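Local coordinates for protein CdnC (Chryseobacterium gregarium DSM 19109, PDB 7MGV) that probably uses ATP to drive formation of omega-ester macrocycles in a ribosomally made precursor peptide, as a graspetide-type ATP-grasp ligase, at residues I26-A31 with W93-Y98; N33-K38 with A318-W323; I51-D56 with T75-P80; E57-N62 with H102-E107. All blocks are in the same frame, centred on the assembly; numbering follows the deposited sequence.

Contact 1: residues I26-A31 with W93-Y98; sequences IITHTA and WYRRAY
The central parallel sheet of the pre-ATP-grasp domain is joined here where Ile26 and Ile27, near the end of strand 22-28, pair with Trp93 and Tyr94 of strand 91-94. Ile26 lies opposite Trp93 and Ile27 opposite Tyr94, each pair with CA atoms 4.8 Å apart. The firm link is Ile27 N to Trp93 O, 2.9 Å long and nearly straight at 173°. The same Trp93 O also lies 3.4 Å from Ile26 CA in a CA-H...O contact. Past the strand end the ladder frays: Arg95 N reaches Ile27 O only through a weak bond of 3.3 Å.

On the face of the sheet carrying Ile26 and Trp93, Ile26 CD1 touches the indole at its edge, near the ring plane, 3.8 Å from Trp93 CE3. This face is covered by helix 35-46 through Ile36 and Val39. On the reverse face Ile27 CB meets the Tyr94 edge at CD1, 3.6 Å away, and Leu128 and Phe125 of helix 110-130 pack over them. Thr28 CG2 rests 3.6 Å from Arg95 CD, on the aliphatic run of an arginine whose chi3 (30°) bends the chain so that NH2 meets its salt-bridge partner Glu320. Parallel strands in the order 48-54, 22-28, 91-94, 134-136 with helices on both faces are characteristic of the three-layer, Rossmann-like pre-ATP-grasp fold.

Contact 2: residues N33-K38 with A318-W323; sequences NFSIDK and AGEFFW
Ring contacts dominate where Ser35 meets Phe322. Ser35 CA stands over the middle of the Phe322 ring, 3.5 Å from its centroid and 8° off the normal, which is CH-pi geometry. Beside it, Phe34 CB lies 3.6 Å from Phe322 CE1, and Phe34 O is 3.2 Å from Phe322 CZ in an oblique approach. Ser35 OG, anti to its own N (chi1 160°), is carried to the second aromatic ring and sits 3.0 Å from Phe321 CZ, again obliquely. Ile333 and Ile337 of helix 332-341 also touch the Phe321 side chain.

The contact thus joins the first helix of the pre-ATP-grasp domain to the turn that follows strand 310-316 in the probable ATP-grasp part of the chain. The Glu320 side chain is still about 12 Å from the bound ADP, nearest atoms.

Polar interactions organise segment 318-323 from within. Glu320 OE1 accepts two amides at the beginning of the short helix 322-325: Phe322 N at 2.8 Å, almost linear and nearly in line with the C-O bond, and Phe321 N at 2.7 Å from above the carboxylate plane, a bent bond at 134°. The other oxygen, OE2, forms a salt bridge with Arg95 and lies 3.9 Å from Ser35 CB.

Contact 3: residues I51-D56 with T75-P80; sequences IRFNVD and TTLETP
Leu77 turns its two methyl groups against different parts of strand 48-54, CD1 against the Phe53 ring and CD2 against Ile51. CD1 lies over one face of the phenyl group, 4.0 Å from the centroid and 19° off the normal, a CH-pi approach displaced toward one rim. Phe53 CE1, on that rim, is 3.8 Å from Leu77 CD1. With CG anti to the backbone N (chi1 -171°), the Phe53 ring presents a face to Leu77. Leu77 CD2 fills the angle between the neighbouring side chains, 3.9 Å from Ile51 CG2 and 4.0 Å from Phe53 CB. Ile51 and Leu77 pass each other while pointing in opposite directions.

The strand segments 51-54 and 75-78 cross at 71° with axes 9.1 Å apart, which marks packing between the edge of the parallel sheet and the antiparallel hairpin sheet rather than strand pairing. Phe53 also touches Ile27 and Leu124. Replacing Phe53 with an alanine would probably leave Leu77 CD1 without the ring face beneath it and open a gap between the two sheets. The close contacts are between methyl groups, a CB and an aromatic face, so the fit probably depends on shape and burial rather than on directional polar bonds.

Contact 4: residues E57-N62 with H102-E107; sequences EYPLKN and HGIKEE
Leu60 reaches across to segment 102-107, where CB, CG and CD2 share one carbonyl oxygen and CD1 turns to Ile104. CB lies 3.9 Å from His102 O. Its chi1 (-134°, away from a staggered value) lays CG beside the same oxygen at 4.2 Å, and chi2 (54°) parts the methyls. CD2 presses against the backbone, 3.3 Å from His102 O and 3.8 Å from Gly103 CA. A side chain on Gly103 would run into this methyl, and the positive phi of that residue (94°) also calls for glycine. Leu60 CD1 lies 3.6 Å from Ile104 CD1 as the two side chains pass in opposite directions. Pro59, which follows a cis peptide bond, adds its ring, with CG 3.7 Å from Ile104 CD1.

The loop 57-62 is held in its turn by Glu57 O, which accepts both Lys61 N (2.6 Å) and Asn62 N. The second subunit covers the contact, its Leu220 packing on Leu60 and its Tyr221 on Ile104. An alanine in place of Leu60 would probably take the leucine methyls from Ile104 CD1 and Gly103 CA, leaving Ile104 with Pro59 on this segment, and open a gap beside Leu220 of the second subunit. Aliphatic groups thus join the loop to the start of a weakly bonded helix, the fit depending on a glycine backbone close enough to be touched by a methyl.

How the contacts relate
Contacts 1 and 3 are the buried pair and share the parallel sheet, since strands 22-28 and 48-54 are neighbours in it; contacts 2 and 4 are only partly buried. Contact 1 alone has backbone hydrogen bonds across its segments, whereas the other three rely on side-chain packing: an aromatic face against Ser35 in contact 2, an aliphatic-aromatic fit in contact 3, aliphatic groups against a glycine backbone in contact 4. The salt bridge between Arg95 and Glu320 ties contact 1 to contact 2, about 10 Å away between centres. Contacts 3 and 4 both touch the second subunit, and Asp56 O probably accepts His102 N between them.

Contact 1: residues I26-A31 with W93-Y98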
loop_
_atom_site.group_PDB
_atom_site.type_symbol
_atom_site.label_atom_id
_atom_site.label_comp_id
_atom_site.label_asym_id
_atom_site.label_seq_id
_atom_site.Cartn_x
_atom_site.Cartn_y
_atom_site.Cartn_z
ATOM N N ILE A 26 7.741 18.517 -4.349
ATOM C CA ILE A 26 8.701 17.420 -4.363
ATOM C C ILE A 26 8.851 16.893 -2.944
ATOM O O ILE A 26 9.156 17.658 -2.021
ATOM C CB ILE A 26 10.064 17.858 -4.928
ATOM C CG1 ILE A 26 9.931 18.267 -6.397
ATOM C CG2 ILE A 26 11.082 16.738 -4.774
ATOM C CD1 ILE A 26 11.254 18.561 -7.069
ATOM N N ILE A 27 8.640 15.591 -2.774
ATOM C CA ILE A 27 8.770 14.926 -1.483
ATOM C C ILE A 27 10.129 14.240 -1.433
ATOM O O ILE A 27 10.443 13.404 -2.291
ATOM C CB ILE A 27 7.634 13.916 -1.256
ATOM C CG1 ILE A 27 6.284 14.537 -1.617
ATOM C CG2 ILE A 27 7.640 13.423 0.184
ATOM C CD1 ILE A 27 5.836 15.626 -0.669
ATOM N N THR A 28 10.928 14.582 -0.430
ATOM C CA THR A 28 12.262 14.014 -0.257
ATOM C C THR A 28 12.554 13.931 1.240
ATOM O O THR A 28 11.647 14.035 2.069
ATOM C CB THR A 28 13.318 14.853 -1.000
ATOM O OG1 THR A 28 12.984 16.243 -0.901
ATOM C CG2 THR A 28 13.409 14.449 -2.462
ATOM N N HIS A 29 13.825 13.730 1.578
ATOM C CA HIS A 29 14.311 13.829 2.946
ATOM C C HIS A 29 15.551 14.715 2.953
ATOM O O HIS A 29 16.089 15.078 1.904
ATOM C CB HIS A 29 14.612 12.447 3.545
ATOM C CG HIS A 29 15.673 11.686 2.815
ATOM N ND1 HIS A 29 16.934 11.482 3.333
ATOM C CD2 HIS A 29 15.659 11.074 1.608
ATOM C CE1 HIS A 29 17.651 10.778 2.477
ATOM N NE2 HIS A 29 16.901 10.517 1.420
ATOM N N THR A 30 16.000 15.070 4.159
ATOM C CA THR A 30 17.071 16.053 4.289
ATOM C C THR A 30 18.392 15.555 3.713
ATOM O O THR A 30 19.165 16.353 3.171
ATOM C CB THR A 30 17.258 16.440 5.756
ATOM O OG1 THR A 30 17.487 15.260 6.536
ATOM C CG2 THR A 30 16.023 17.158 6.275
ATOM N N ALA A 31 18.673 14.255 3.816
ATOM C CA ALA A 31 19.965 13.760 3.353
ATOM C C ALA A 31 20.055 13.748 1.832
ATOM O O ALA A 31 21.150 13.901 1.280
ATOM C CB ALA A 31 20.236 12.367 3.920
ATOM N N TRP A 93 5.888 15.281 -7.161
ATOM C CA TRP A 93 6.869 14.217 -7.360
ATOM C C TRP A 93 7.158 13.610 -5.993
ATOM O O TRP A 93 7.891 14.193 -5.187
ATOM C CB TRP A 93 8.143 14.737 -8.019
ATOM C CG TRP A 93 9.171 13.663 -8.230
ATOM C CD1 TRP A 93 8.942 12.321 -8.339
ATOM C CD2 TRP A 93 10.587 13.837 -8.351
ATOM N NE1 TRP A 93 10.126 11.651 -8.522
ATOM C CE2 TRP A 93 11.151 12.558 -8.534
ATOM C CE3 TRP A 93 11.435 14.950 -8.324
ATOM C CZ2 TRP A 93 12.523 12.362 -8.689
ATOM C CZ3 TRP A 93 12.795 14.753 -8.477
ATOM C CH2 TRP A 93 13.325 13.468 -8.658
ATOM N N TYR A 94 6.578 12.445 -5.732
ATOM C CA TYR A 94 6.746 11.751 -4.459
ATOM C C TYR A 94 7.842 10.706 -4.628
ATOM O O TYR A 94 7.606 9.619 -5.163
ATOM C CB TYR A 94 5.431 11.123 -4.007
ATOM C CG TYR A 94 5.553 10.209 -2.806
ATOM C CD1 TYR A 94 6.394 10.525 -1.745
ATOM C CD2 TYR A 94 4.822 9.031 -2.732
ATOM C CE1 TYR A 94 6.506 9.691 -0.650
ATOM C CE2 TYR A 94 4.928 8.192 -1.641
ATOM C CZ TYR A 94 5.770 8.525 -0.602
ATOM O OH TYR A 94 5.878 7.692 0.485
ATOM N N ARG A 95 9.048 11.044 -4.181
ATOM C CA ARG A 95 10.096 10.050 -4.012
ATOM C C ARG A 95 9.828 9.289 -2.722
ATOM O O ARG A 95 9.677 9.898 -1.659
ATOM C CB ARG A 95 11.470 10.718 -3.980
ATOM C CG ARG A 95 11.668 11.760 -5.070
ATOM C CD ARG A 95 13.124 12.174 -5.192
ATOM N NE ARG A 95 14.037 11.097 -4.815
ATOM C CZ ARG A 95 15.085 10.721 -5.539
ATOM N NH1 ARG A 95 15.358 11.332 -6.684
ATOM N NH2 ARG A 95 15.862 9.732 -5.120
ATOM N N ARG A 96 9.756 7.958 -2.823
ATOM C CA ARG A 96 9.225 7.142 -1.736
ATOM C C ARG A 96 9.945 7.414 -0.422
ATOM O O ARG A 96 11.177 7.446 -0.364
ATOM C CB ARG A 96 9.323 5.656 -2.086
ATOM C CG ARG A 96 8.602 4.769 -1.082
ATOM C CD ARG A 96 8.467 3.336 -1.559
ATOM N NE ARG A 96 7.358 2.663 -0.887
ATOM C CZ ARG A 96 7.035 1.387 -1.068
ATOM N NH1 ARG A 96 7.742 0.633 -1.897
ATOM N NH2 ARG A 96 6.007 0.864 -0.413
ATOM N N ALA A 97 9.158 7.611 0.632
ATOM C CA ALA A 97 9.698 7.932 1.943
ATOM C C ALA A 97 10.080 6.665 2.692
ATOM O O ALA A 97 9.347 5.672 2.685
ATOM C CB ALA A 97 8.680 8.730 2.757
ATOM N N TYR A 98 11.242 6.705 3.341
ATOM C CA TYR A 98 11.704 5.609 4.177
ATOM C C TYR A 98 11.940 6.013 5.623
ATOM O O TYR A 98 12.164 5.133 6.462
ATOM C CB TYR A 98 12.999 5.008 3.607
ATOM C CG TYR A 98 12.856 4.477 2.198
ATOM C CD1 TYR A 98 13.748 4.852 1.201
ATOM C CD2 TYR A 98 11.829 3.602 1.864
ATOM C CE1 TYR A 98 13.622 4.370 -0.088
ATOM C CE2 TYR A 98 11.696 3.116 0.578
ATOM C CZ TYR A 98 12.595 3.502 -0.394
ATOM O OH TYR A 98 12.468 3.021 -1.677
#

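Contact 2: residues N33-K38 with A318-W323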
loop_
_atom_site.group_PDB
_atom_site.type_symbol
_atom_site.label_atom_id
_atom_site.label_comp_id
_atom_site.label_asym_id
_atom_site.label_seq_id
_atom_site.Cartn_x
_atom_site.Cartn_y
_atom_site.Cartn_z
ATOM N N ASN A 33 19.853 15.706 -1.144
ATOM C CA ASN A 33 19.844 17.048 -1.702
ATOM C C ASN A 33 20.595 17.117 -3.021
ATOM O O ASN A 33 20.744 18.211 -3.575
ATOM C CB ASN A 33 20.465 18.044 -0.709
ATOM C CG ASN A 33 19.947 19.463 -0.885
ATOM O OD1 ASN A 33 19.783 20.198 0.091
ATOM N ND2 ASN A 33 19.699 19.860 -2.127
ATOM N N PHE A 34 21.066 15.988 -3.544
ATOM C CA PHE A 34 22.058 15.978 -4.609
ATOM C C PHE A 34 21.440 15.631 -5.956
ATOM O O PHE A 34 21.613 16.370 -6.927
ATOM C CB PHE A 34 23.192 14.993 -4.271
ATOM C CG PHE A 34 23.526 14.903 -2.794
ATOM C CD1 PHE A 34 23.470 16.015 -1.966
ATOM C CD2 PHE A 34 23.904 13.690 -2.238
ATOM C CE1 PHE A 34 23.750 15.920 -0.621
ATOM C CE2 PHE A 34 24.208 13.595 -0.886
ATOM C CZ PHE A 34 24.135 14.712 -0.081
ATOM N N SER A 35 20.715 14.514 -6.024
ATOM C CA SER A 35 19.986 14.178 -7.241
ATOM C C SER A 35 18.875 15.186 -7.509
ATOM O O SER A 35 18.586 15.512 -8.667
ATOM C CB SER A 35 19.410 12.766 -7.133
ATOM O OG SER A 35 18.346 12.582 -8.044
ATOM N N ILE A 36 18.240 15.693 -6.450
ATOM C CA ILE A 36 17.178 16.676 -6.603
ATOM C C ILE A 36 17.722 18.028 -7.049
ATOM O O ILE A 36 16.963 18.851 -7.566
ATOM C CB ILE A 36 16.388 16.808 -5.286
ATOM C CG1 ILE A 36 15.073 17.560 -5.510
ATOM C CG2 ILE A 36 17.230 17.496 -4.222
ATOM C CD1 ILE A 36 14.376 17.963 -4.228
ATOM N N ASP A 37 19.025 18.274 -6.882
ATOM C CA ASP A 37 19.576 19.591 -7.191
ATOM C C ASP A 37 19.501 19.892 -8.684
ATOM O O ASP A 37 19.054 20.974 -9.088
ATOM C CB ASP A 37 21.019 19.682 -6.693
ATOM C CG ASP A 37 21.143 20.485 -5.414
ATOM O OD1 ASP A 37 20.114 21.007 -4.937
ATOM O OD2 ASP A 37 22.268 20.590 -4.880
ATOM N N LYS A 38 19.931 18.948 -9.523
ATOM C CA LYS A 38 19.908 19.192 -10.961
ATOM C C LYS A 38 18.481 19.214 -11.494
ATOM O O LYS A 38 18.161 19.995 -12.400
ATOM C CB LYS A 38 20.746 18.140 -11.687
ATOM C CG LYS A 38 21.871 18.725 -12.530
ATOM C CD LYS A 38 22.887 19.454 -11.662
ATOM C CE LYS A 38 24.007 20.060 -12.496
ATOM N NZ LYS A 38 23.575 21.284 -13.227
ATOM N N ALA A 318 10.945 3.166 -7.215
ATOM C CA ALA A 318 11.664 4.192 -6.468
ATOM C C ALA A 318 13.174 4.074 -6.637
ATOM O O ALA A 318 13.927 4.543 -5.778
ATOM C CB ALA A 318 11.292 4.131 -4.985
ATOM N N GLY A 319 13.630 3.452 -7.722
ATOM C CA GLY A 319 15.056 3.255 -7.907
ATOM C C GLY A 319 15.788 4.573 -8.098
ATOM O O GLY A 319 15.301 5.493 -8.757
ATOM N N GLU A 320 16.973 4.661 -7.500
ATOM C CA GLU A 320 17.796 5.848 -7.657
ATOM C C GLU A 320 18.376 5.914 -9.064
ATOM O O GLU A 320 18.544 4.896 -9.742
ATOM C CB GLU A 320 18.922 5.867 -6.622
ATOM C CG GLU A 320 18.812 6.993 -5.599
ATOM C CD GLU A 320 18.931 8.377 -6.220
ATOM O OE1 GLU A 320 19.487 8.492 -7.334
ATOM O OE2 GLU A 320 18.469 9.354 -5.592
ATOM N N PHE A 321 18.687 7.134 -9.501
ATOM C CA PHE A 321 19.174 7.370 -10.850
ATOM C C PHE A 321 20.384 8.289 -10.919
ATOM O O PHE A 321 20.983 8.401 -11.994
ATOM C CB PHE A 321 18.060 7.969 -11.722
ATOM C CG PHE A 321 17.669 9.366 -11.327
ATOM C CD1 PHE A 321 18.224 10.463 -11.967
ATOM C CD2 PHE A 321 16.751 9.582 -10.313
ATOM C CE1 PHE A 321 17.872 11.747 -11.603
ATOM C CE2 PHE A 321 16.394 10.864 -9.945
ATOM C CZ PHE A 321 16.956 11.948 -10.593
ATOM N N PHE A 322 20.759 8.948 -9.819
ATOM C CA PHE A 322 21.806 9.964 -9.871
ATOM C C PHE A 322 23.144 9.375 -10.298
ATOM O O PHE A 322 23.879 9.985 -11.083
ATOM C CB PHE A 322 21.935 10.644 -8.509
ATOM C CG PHE A 322 22.538 12.015 -8.572
ATOM C CD1 PHE A 322 23.255 12.520 -7.501
ATOM C CD2 PHE A 322 22.387 12.800 -9.703
ATOM C CE1 PHE A 322 23.811 13.783 -7.556
ATOM C CE2 PHE A 322 22.940 14.064 -9.764
ATOM C CZ PHE A 322 23.652 14.557 -8.689
ATOM N N TRP A 323 23.477 8.189 -9.785
ATOM C CA TRP A 323 24.759 7.567 -10.103
ATOM C C TRP A 323 24.908 7.326 -11.599
ATOM O O TRP A 323 26.004 7.480 -12.154
ATOM C CB TRP A 323 24.914 6.261 -9.320
ATOM C CG TRP A 323 23.775 5.281 -9.489
ATOM C CD1 TRP A 323 22.440 5.522 -9.303
ATOM C CD2 TRP A 323 23.882 3.901 -9.858
ATOM N NE1 TRP A 323 21.715 4.382 -9.545
ATOM C CE2 TRP A 323 22.576 3.372 -9.885
ATOM C CE3 TRP A 323 24.955 3.063 -10.169
ATOM C CZ2 TRP A 323 22.316 2.044 -10.215
ATOM C CZ3 TRP A 323 24.695 1.745 -10.495
ATOM C CH2 TRP A 323 23.386 1.248 -10.516
#

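Contact 3: residues I51-D56 with T75-P80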
loop_
_atom_site.group_PDB
_atom_site.type_symbol
_atom_site.label_atom_id
_atom_site.label_comp_id
_atom_site.label_asym_id
_atom_site.label_seq_id
_atom_site.Cartn_x
_atom_site.Cartn_y
_atom_site.Cartn_z
ATOM N N ILE A 51 8.594 23.375 -4.663
ATOM C CA ILE A 51 8.292 23.385 -3.237
ATOM C C ILE A 51 8.841 22.096 -2.643
ATOM O O ILE A 51 8.395 20.999 -3.004
ATOM C CB ILE A 51 6.786 23.523 -2.970
ATOM C CG1 ILE A 51 6.267 24.849 -3.528
ATOM C CG2 ILE A 51 6.500 23.424 -1.480
ATOM C CD1 ILE A 51 4.790 25.070 -3.293
ATOM N N ARG A 52 9.805 22.228 -1.737
ATOM C CA ARG A 52 10.481 21.080 -1.147
ATOM C C ARG A 52 9.810 20.713 0.171
ATOM O O ARG A 52 9.788 21.518 1.108
ATOM C CB ARG A 52 11.963 21.383 -0.929
ATOM C CG ARG A 52 12.818 20.157 -0.651
ATOM C CD ARG A 52 14.296 20.512 -0.660
ATOM N NE ARG A 52 15.140 19.361 -0.969
ATOM C CZ ARG A 52 15.935 18.759 -0.091
ATOM N NH1 ARG A 52 16.000 19.198 1.159
ATOM N NH2 ARG A 52 16.668 17.720 -0.462
ATOM N N PHE A 53 9.267 19.502 0.238
ATOM C CA PHE A 53 8.666 18.957 1.452
ATOM C C PHE A 53 9.557 17.808 1.912
ATOM O O PHE A 53 9.436 16.682 1.422
ATOM C CB PHE A 53 7.231 18.499 1.199
ATOM C CG PHE A 53 6.468 18.134 2.449
ATOM C CD1 PHE A 53 7.014 18.335 3.707
ATOM C CD2 PHE A 53 5.197 17.590 2.359
ATOM C CE1 PHE A 53 6.310 17.996 4.849
ATOM C CE2 PHE A 53 4.488 17.252 3.497
ATOM C CZ PHE A 53 5.045 17.454 4.743
ATOM N N ASN A 54 10.453 18.098 2.851
ATOM C CA ASN A 54 11.348 17.079 3.380
ATOM C C ASN A 54 10.605 16.262 4.428
ATOM O O ASN A 54 10.124 16.804 5.430
ATOM C CB ASN A 54 12.610 17.716 3.953
ATOM C CG ASN A 54 13.718 17.819 2.924
ATOM O OD1 ASN A 54 14.864 18.110 3.256
ATOM N ND2 ASN A 54 13.377 17.571 1.663
ATOM N N VAL A 55 10.521 14.953 4.192
ATOM C CA VAL A 55 9.539 14.125 4.877
ATOM C C VAL A 55 9.998 13.687 6.263
ATOM O O VAL A 55 9.154 13.395 7.121
ATOM C CB VAL A 55 9.196 12.920 3.983
ATOM C CG1 VAL A 55 10.183 11.777 4.188
ATOM C CG2 VAL A 55 7.776 12.478 4.210
ATOM N N ASP A 56 11.308 13.637 6.515
ATOM C CA ASP A 56 11.786 13.297 7.850
ATOM C C ASP A 56 11.518 14.410 8.851
ATOM O O ASP A 56 11.471 14.144 10.057
ATOM C CB ASP A 56 13.281 12.977 7.814
ATOM C CG ASP A 56 14.091 14.050 7.115
ATOM O OD1 ASP A 56 13.550 14.711 6.204
ATOM O OD2 ASP A 56 15.274 14.228 7.476
ATOM N N THR A 75 -4.701 23.794 1.280
ATOM C CA THR A 75 -3.618 23.007 1.860
ATOM C C THR A 75 -2.384 23.888 1.976
ATOM O O THR A 75 -1.883 24.394 0.967
ATOM C CB THR A 75 -3.311 21.770 1.011
ATOM O OG1 THR A 75 -4.515 21.026 0.782
ATOM C CG2 THR A 75 -2.297 20.882 1.712
ATOM N N THR A 76 -1.895 24.069 3.202
ATOM C CA THR A 76 -0.730 24.908 3.442
ATOM C C THR A 76 0.357 24.133 4.174
ATOM O O THR A 76 0.073 23.306 5.050
ATOM C CB THR A 76 -1.090 26.179 4.236
ATOM O OG1 THR A 76 -1.104 25.883 5.638
ATOM C CG2 THR A 76 -2.450 26.725 3.813
ATOM N N LEU A 77 1.603 24.431 3.805
ATOM C CA LEU A 77 2.801 23.773 4.306
ATOM C C LEU A 77 3.759 24.838 4.824
ATOM O O LEU A 77 4.105 25.778 4.098
ATOM C CB LEU A 77 3.462 22.944 3.208
ATOM C CG LEU A 77 4.941 22.581 3.338
ATOM C CD1 LEU A 77 5.218 21.613 4.494
ATOM C CD2 LEU A 77 5.453 22.026 2.020
ATOM N N GLU A 78 4.192 24.691 6.074
ATOM C CA GLU A 78 5.081 25.642 6.732
ATOM C C GLU A 78 6.405 24.952 7.029
ATOM O O GLU A 78 6.449 23.979 7.795
ATOM C CB GLU A 78 4.442 26.203 8.004
ATOM C CG GLU A 78 3.034 26.748 7.776
ATOM C CD GLU A 78 2.734 27.961 8.632
ATOM O OE1 GLU A 78 1.679 28.596 8.418
ATOM O OE2 GLU A 78 3.553 28.278 9.518
ATOM N N THR A 79 7.464 25.458 6.404
ATOM C CA THR A 79 8.833 24.977 6.410
ATOM C C THR A 79 9.727 25.966 7.147
ATOM O O THR A 79 9.397 27.156 7.246
ATOM C CB THR A 79 9.314 24.810 4.955
ATOM O OG1 THR A 79 8.387 23.991 4.230
ATOM C CG2 THR A 79 10.696 24.179 4.859
ATOM N N PRO A 80 10.855 25.518 7.706
ATOM C CA PRO A 80 11.870 26.475 8.177
ATOM C C PRO A 80 12.331 27.447 7.106
ATOM O O PRO A 80 12.795 28.543 7.444
ATOM C CB PRO A 80 13.016 25.570 8.642
ATOM C CG PRO A 80 12.335 24.324 9.086
ATOM C CD PRO A 80 11.106 24.156 8.221
#

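Contact 4: residues E57-N62 with H102-E107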
loop_
_atom_site.group_PDB
_atom_site.type_symbol
_atom_site.label_atom_id
_atom_site.label_comp_id
_atom_site.label_asym_id
_atom_site.label_seq_id
_atom_site.Cartn_x
_atom_site.Cartn_y
_atom_site.Cartn_z
ATOM N N GLU A 57 11.335 15.642 8.380
ATOM C CA GLU A 57 11.068 16.774 9.256
ATOM C C GLU A 57 9.592 16.924 9.600
ATOM O O GLU A 57 9.227 17.898 10.267
ATOM C CB GLU A 57 11.580 18.066 8.616
ATOM C CG GLU A 57 12.998 17.992 8.070
ATOM C CD GLU A 57 14.072 18.036 9.147
ATOM O OE1 GLU A 57 14.906 18.966 9.100
ATOM O OE2 GLU A 57 14.104 17.149 10.026
ATOM N N TYR A 58 8.738 15.995 9.161
ATOM C CA TYR A 58 7.327 15.987 9.527
ATOM C C TYR A 58 7.096 14.944 10.606
ATOM O O TYR A 58 7.587 13.815 10.472
ATOM C CB TYR A 58 6.458 15.676 8.309
ATOM C CG TYR A 58 4.983 15.527 8.618
ATOM C CD1 TYR A 58 4.169 16.643 8.762
ATOM C CD2 TYR A 58 4.405 14.271 8.762
ATOM C CE1 TYR A 58 2.823 16.513 9.047
ATOM C CE2 TYR A 58 3.058 14.132 9.046
ATOM C CZ TYR A 58 2.274 15.256 9.188
ATOM O OH TYR A 58 0.934 15.122 9.469
ATOM N N PRO A 59 6.353 15.254 11.680
ATOM C CA PRO A 59 5.636 16.507 11.916
ATOM C C PRO A 59 6.401 17.504 12.782
ATOM O O PRO A 59 5.843 18.534 13.158
ATOM C CB PRO A 59 4.386 16.030 12.644
ATOM C CG PRO A 59 4.907 14.915 13.505
ATOM C CD PRO A 59 6.061 14.273 12.742
ATOM N N LEU A 60 7.663 17.199 13.090
ATOM C CA LEU A 60 8.406 18.011 14.049
ATOM C C LEU A 60 8.724 19.392 13.485
ATOM O O LEU A 60 8.339 20.415 14.063
ATOM C CB LEU A 60 9.687 17.287 14.469
ATOM C CG LEU A 60 9.966 17.268 15.975
ATOM C CD1 LEU A 60 8.776 16.705 16.739
ATOM C CD2 LEU A 60 11.226 16.472 16.284
ATOM N N LYS A 61 9.425 19.447 12.352
ATOM C CA LYS A 61 9.955 20.708 11.846
ATOM C C LYS A 61 9.118 21.330 10.731
ATOM O O LYS A 61 9.309 22.515 10.433
ATOM C CB LYS A 61 11.400 20.514 11.369
ATOM C CG LYS A 61 12.387 20.283 12.514
ATOM C CD LYS A 61 13.781 19.947 12.005
ATOM C CE LYS A 61 14.803 19.922 13.136
ATOM N NZ LYS A 61 14.414 19.000 14.240
ATOM N N ASN A 62 8.209 20.581 10.113
ATOM C CA ASN A 62 7.224 21.150 9.203
ATOM C C ASN A 62 5.835 21.079 9.823
ATOM O O ASN A 62 5.570 20.276 10.721
ATOM C CB ASN A 62 7.203 20.433 7.846
ATOM C CG ASN A 62 8.579 20.247 7.252
ATOM O OD1 ASN A 62 9.136 19.153 7.291
ATOM N ND2 ASN A 62 9.138 21.317 6.697
ATOM N N HIS A 102 11.081 11.953 12.235
ATOM C CA HIS A 102 12.362 11.989 12.924
ATOM C C HIS A 102 12.255 12.842 14.181
ATOM O O HIS A 102 11.765 13.974 14.137
ATOM C CB HIS A 102 13.453 12.530 12.003
ATOM C CG HIS A 102 14.827 12.462 12.594
ATOM N ND1 HIS A 102 15.394 13.513 13.283
ATOM C CD2 HIS A 102 15.745 11.467 12.604
ATOM C CE1 HIS A 102 16.603 13.168 13.689
ATOM N NE2 HIS A 102 16.840 11.931 13.291
ATOM N N GLY A 103 12.708 12.291 15.306
ATOM C CA GLY A 103 12.669 12.978 16.575
ATOM C C GLY A 103 11.450 12.686 17.425
ATOM O O GLY A 103 11.455 13.009 18.618
ATOM N N ILE A 104 10.407 12.082 16.849
ATOM C CA ILE A 104 9.190 11.800 17.607
ATOM C C ILE A 104 9.459 10.787 18.710
ATOM O O ILE A 104 8.827 10.829 19.773
ATOM C CB ILE A 104 8.075 11.325 16.651
ATOM C CG1 ILE A 104 7.720 12.432 15.659
ATOM C CG2 ILE A 104 6.834 10.897 17.422
ATOM C CD1 ILE A 104 6.957 13.580 16.279
ATOM N N LYS A 105 10.409 9.873 18.491
ATOM C CA LYS A 105 10.688 8.842 19.487
ATOM C C LYS A 105 11.192 9.451 20.790
ATOM O O LYS A 105 10.824 8.996 21.879
ATOM C CB LYS A 105 11.700 7.839 18.932
ATOM C CG LYS A 105 11.775 6.537 19.715
ATOM C CD LYS A 105 12.739 5.554 19.068
ATOM C CE LYS A 105 12.989 4.352 19.966
ATOM N NZ LYS A 105 11.750 3.562 20.209
ATOM N N GLU A 106 12.029 10.486 20.700
ATOM C CA GLU A 106 12.566 11.124 21.894
ATOM C C GLU A 106 11.552 12.014 22.599
ATOM O O GLU A 106 11.704 12.270 23.798
ATOM C CB GLU A 106 13.804 11.950 21.534
ATOM C CG GLU A 106 15.113 11.361 22.031
ATOM C CD GLU A 106 16.324 11.996 21.375
ATOM O OE1 GLU A 106 16.247 13.188 21.008
ATOM O OE2 GLU A 106 17.352 11.302 21.224
ATOM N N GLU A 107 10.524 12.485 21.892
ATOM C CA GLU A 107 9.581 13.439 22.465
ATOM C C GLU A 107 8.391 12.778 23.146
ATOM O O GLU A 107 7.857 13.336 24.111
ATOM C CB GLU A 107 9.071 14.390 21.377
ATOM C CG GLU A 107 10.159 15.192 20.684
ATOM C CD GLU A 107 10.618 16.386 21.502
ATOM O OE1 GLU A 107 10.016 16.654 22.562
ATOM O OE2 GLU A 107 11.581 17.059 21.078
#